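Local atomic coordinates of magnesium transporter (Enterococcus faecalis, PDB entry 2OUX), a protein that probably transports magnesium ions across the cell membrane, working as a homodimer whose cytoplasmic part, made of an N domain and a CBS pair, binds magnesium. Residues Tyr134-Ile142 with Val214-Val223. Sequence-based numbering, arbitrary orientation.
With MG (magnesium ion), chain D.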
loop_
_atom_site.group_PDB
_atom_site.type_symbol
_atom_site.label_atom_id
_atom_site.label_comp_id
_atom_site.label_asym_id
_atom_site.label_seq_id
_atom_site.Cartn_x
_atom_site.Cartn_y
_atom_site.Cartn_z
ATOM N N TYR A 134 5.259 -10.267 -22.545
ATOM C CA TYR A 134 6.386 -9.865 -21.710
ATOM C C TYR A 134 7.186 -11.006 -21.113
ATOM O O TYR A 134 6.629 -11.987 -20.621
ATOM C CB TYR A 134 5.895 -8.929 -20.612
ATOM C CG TYR A 134 5.241 -7.702 -21.184
ATOM C CD1 TYR A 134 5.958 -6.828 -21.996
ATOM C CD2 TYR A 134 3.898 -7.429 -20.948
ATOM C CE1 TYR A 134 5.358 -5.715 -22.559
ATOM C CE2 TYR A 134 3.284 -6.315 -21.510
ATOM C CZ TYR A 134 4.022 -5.460 -22.311
ATOM O OH TYR A 134 3.431 -4.343 -22.858
ATOM N N GLU A 135 8.506 -10.852 -21.168
ATOM C CA GLU A 135 9.454 -11.837 -20.657
ATOM C C GLU A 135 9.310 -11.999 -19.154
ATOM O O GLU A 135 9.171 -11.023 -18.421
ATOM C CB GLU A 135 10.896 -11.396 -20.962
ATOM C CG GLU A 135 11.195 -11.129 -22.433
ATOM C CD GLU A 135 11.672 -12.370 -23.169
ATOM O OE1 GLU A 135 11.550 -12.404 -24.415
ATOM O OE2 GLU A 135 12.180 -13.303 -22.503
ATOM N N ASP A 136 9.365 -13.239 -18.698
ATOM C CA ASP A 136 9.264 -13.525 -17.286
ATOM C C ASP A 136 10.316 -12.737 -16.494
ATOM O O ASP A 136 11.470 -12.622 -16.914
ATOM C CB ASP A 136 9.455 -15.025 -17.056
ATOM C CG ASP A 136 9.228 -15.427 -15.616
ATOM O OD1 ASP A 136 10.192 -15.877 -14.963
ATOM O OD2 ASP A 136 8.080 -15.293 -15.133
ATOM N N GLU A 137 9.892 -12.185 -15.359
ATOM C CA GLU A 137 10.745 -11.430 -14.448
ATOM C C GLU A 137 11.019 -9.979 -14.805
ATOM O O GLU A 137 11.881 -9.342 -14.202
ATOM C CB GLU A 137 12.063 -12.172 -14.208
ATOM C CG GLU A 137 11.863 -13.607 -13.748
ATOM C CD GLU A 137 13.036 -14.149 -12.961
ATOM O OE1 GLU A 137 14.188 -14.064 -13.446
ATOM O OE2 GLU A 137 12.801 -14.669 -11.852
ATOM N N THR A 138 10.276 -9.461 -15.779
ATOM C CA THR A 138 10.385 -8.063 -16.183
ATOM C C THR A 138 9.111 -7.366 -15.696
ATOM O O THR A 138 8.104 -8.020 -15.423
ATOM C CB THR A 138 10.437 -7.899 -17.709
ATOM O OG1 THR A 138 9.193 -8.333 -18.275
ATOM C CG2 THR A 138 11.603 -8.703 -18.304
ATOM N N ALA A 139 9.151 -6.042 -15.615
ATOM C CA ALA A 139 7.999 -5.272 -15.168
ATOM C C ALA A 139 6.710 -5.657 -15.891
ATOM O O ALA A 139 5.649 -5.738 -15.272
ATOM C CB ALA A 139 8.261 -3.799 -15.355
ATOM N N GLY A 140 6.795 -5.875 -17.200
ATOM C CA GLY A 140 5.604 -6.230 -17.950
ATOM C C GLY A 140 5.015 -7.547 -17.484
ATOM O O GLY A 140 3.814 -7.772 -17.572
ATOM N N ALA A 141 5.881 -8.412 -16.973
ATOM C CA ALA A 141 5.474 -9.711 -16.498
ATOM C C ALA A 141 4.849 -9.665 -15.113
ATOM O O ALA A 141 4.155 -10.589 -14.747
ATOM C CB ALA A 141 6.662 -10.660 -16.501
ATOM N N ILE A 142 5.083 -8.612 -14.332
ATOM C CA ILE A 142 4.485 -8.567 -13.000
ATOM C C ILE A 142 3.517 -7.403 -12.811
ATOM O O ILE A 142 2.977 -7.215 -11.729
ATOM C CB ILE A 142 5.558 -8.491 -11.898
ATOM C CG1 ILE A 142 6.436 -7.264 -12.110
ATOM C CG2 ILE A 142 6.397 -9.779 -11.898
ATOM C CD1 ILE A 142 7.330 -6.960 -10.928
ATOM N N VAL A 214 8.552 3.183 -14.118
ATOM C CA VAL A 214 9.559 2.229 -14.560
ATOM C C VAL A 214 9.226 1.827 -15.991
ATOM O O VAL A 214 8.094 2.026 -16.448
ATOM C CB VAL A 214 9.563 0.969 -13.662
ATOM C CG1 VAL A 214 9.875 1.358 -12.229
ATOM C CG2 VAL A 214 8.203 0.267 -13.731
ATOM N N HIS A 215 10.210 1.266 -16.692
ATOM C CA HIS A 215 10.031 0.838 -18.077
ATOM C C HIS A 215 9.566 -0.615 -18.088
ATOM O O HIS A 215 10.017 -1.418 -17.280
ATOM C CB HIS A 215 11.352 0.970 -18.853
ATOM C CG HIS A 215 11.254 0.559 -20.292
ATOM N ND1 HIS A 215 10.573 1.298 -21.235
ATOM C CD2 HIS A 215 11.742 -0.525 -20.948
ATOM C CE1 HIS A 215 10.644 0.692 -22.409
ATOM N NE2 HIS A 215 11.349 -0.416 -22.258
ATOM N N VAL A 216 8.677 -0.954 -19.011
ATOM C CA VAL A 216 8.141 -2.311 -19.077
ATOM C C VAL A 216 9.192 -3.437 -19.139
ATOM O O VAL A 216 8.932 -4.569 -18.720
ATOM C CB VAL A 216 7.150 -2.436 -20.261
ATOM C CG1 VAL A 216 7.860 -2.173 -21.581
ATOM C CG2 VAL A 216 6.494 -3.795 -20.239
ATOM N N GLY A 217 10.387 -3.119 -19.628
ATOM C CA GLY A 217 11.425 -4.129 -19.723
ATOM C C GLY A 217 12.395 -4.174 -18.555
ATOM O O GLY A 217 13.303 -5.006 -18.545
ATOM N N ASP A 218 12.215 -3.301 -17.565
ATOM C CA ASP A 218 13.121 -3.284 -16.424
ATOM C C ASP A 218 13.030 -4.554 -15.604
ATOM O O ASP A 218 12.007 -5.232 -15.603
ATOM C CB ASP A 218 12.851 -2.080 -15.522
ATOM C CG ASP A 218 12.920 -0.769 -16.269
ATOM O OD1 ASP A 218 13.681 -0.685 -17.258
ATOM O OD2 ASP A 218 12.219 0.181 -15.862
ATOM N N ASP A 219 14.110 -4.864 -14.898
ATOM C CA ASP A 219 14.179 -6.062 -14.078
ATOM C C ASP A 219 13.416 -5.937 -12.771
ATOM O O ASP A 219 13.624 -4.990 -12.015
ATOM C CB ASP A 219 15.631 -6.402 -13.769
ATOM C CG ASP A 219 15.762 -7.635 -12.901
ATOM O OD1 ASP A 219 15.363 -8.724 -13.353
ATOM O OD2 ASP A 219 16.255 -7.514 -11.763
ATOM N N GLN A 220 12.564 -6.919 -12.486
ATOM C CA GLN A 220 11.773 -6.886 -11.263
ATOM C C GLN A 220 12.566 -6.429 -10.040
ATOM O O GLN A 220 12.055 -5.677 -9.219
ATOM C CB GLN A 220 11.122 -8.251 -10.998
ATOM C CG GLN A 220 12.079 -9.418 -10.766
ATOM C CD GLN A 220 11.337 -10.731 -10.598
ATOM O OE1 GLN A 220 10.302 -10.940 -11.224
ATOM N NE2 GLN A 220 11.865 -11.626 -9.772
ATOM N N GLU A 221 13.812 -6.862 -9.905
ATOM C CA GLU A 221 14.587 -6.432 -8.746
ATOM C C GLU A 221 14.729 -4.910 -8.701
ATOM O O GLU A 221 14.707 -4.308 -7.624
ATOM C CB GLU A 221 15.975 -7.098 -8.727
ATOM C CG GLU A 221 15.978 -8.485 -8.056
ATOM C CD GLU A 221 17.380 -9.006 -7.700
ATOM O OE1 GLU A 221 18.175 -9.288 -8.627
ATOM O OE2 GLU A 221 17.680 -9.136 -6.490
ATOM N N ASP A 222 14.874 -4.287 -9.867
ATOM C CA ASP A 222 15.008 -2.836 -9.919
ATOM C C ASP A 222 13.672 -2.209 -9.554
ATOM O O ASP A 222 13.618 -1.199 -8.849
ATOM C CB ASP A 222 15.446 -2.366 -11.314
ATOM C CG ASP A 222 16.840 -2.846 -11.680
ATOM O OD1 ASP A 222 17.714 -2.886 -10.783
ATOM O OD2 ASP A 222 17.067 -3.175 -12.864
ATOM N N VAL A 223 12.597 -2.824 -10.032
ATOM C CA VAL A 223 11.262 -2.339 -9.741
ATOM C C VAL A 223 11.049 -2.406 -8.240
ATOM O O VAL A 223 10.599 -1.445 -7.625
ATOM C CB VAL A 223 10.209 -3.185 -10.462
ATOM C CG1 VAL A 223 8.803 -2.816 -9.991
ATOM C CG2 VAL A 223 10.338 -2.956 -11.958
HETATM MG MG MG D . 3.016 -12.344 -14.390
HETATM O O HOH W 1 4.128 -13.113 -16.370
HETATM O O HOH W 2 4.737 -13.389 -13.703
HETATM O O HOH W 3 2.681 -11.689 -12.258
HETATM O O HOH W 4 1.291 -11.479 -15.211
#
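Gln220 runs along the backbone of Glu137 and is held to it at the main chain. Its N-H donates to Glu137 O at 3.0 Å in a nearly straight bond (168°). The side chain then follows the same residue outward. Its CB meets Glu137 O on one flank and Ile142 CD1, 4.0 Å from CB, on another. CG falls between backbone N and carbonyl carbon (chi1 63°), which keeps it 3.4 Å from Glu137 O. The chain is extended beyond CG, bringing the amide alongside the Glu137 side chain, the carboxylate and amide planes 52° apart. Gln220 OE1 lies 3.3 Å from Glu137 CA and also touches CB of that residue. NE2 hydrogen-bonds to Glu260 OE2, not to the carboxylate of Glu137. Both glutamates are assigned to one magnesium site, and Gln220 stands beside it.

Two more backbone bonds hold the chain at Ala139 and Gly140. Ala139 N donates to Asp218 O, almost in line with the carbonyl. Gly140 N donates to Val216 O at 2.9 Å, on a lone pair. Thr138 and Asp219 form a single beta bridge. Val216 CG2 lies over one face of the Tyr134 ring, 3.7 Å from its centroid, in a CH-pi contact. The same methyl packs tightly on Gly140 CA. Ala139 CB faces Val223 CG2, and Ile142 and Val223 both continue onto Val248 of strand 244-249.

Asp219 N-caps helix 220-230 through a weak bond from Glu221 N to OD2. Ala141 O binds a magnesium ion at 2.1 Å, with four waters and Asp103 OD1. The contact thus joins the type II turn Glu135-Thr138 and the helical turn after it to the second CBS repeat. Three main-chain bonds hold a segment that supplies residues to two magnesium sites. The carboxylates of Glu137 and Glu260 would be expected to favour a cation there.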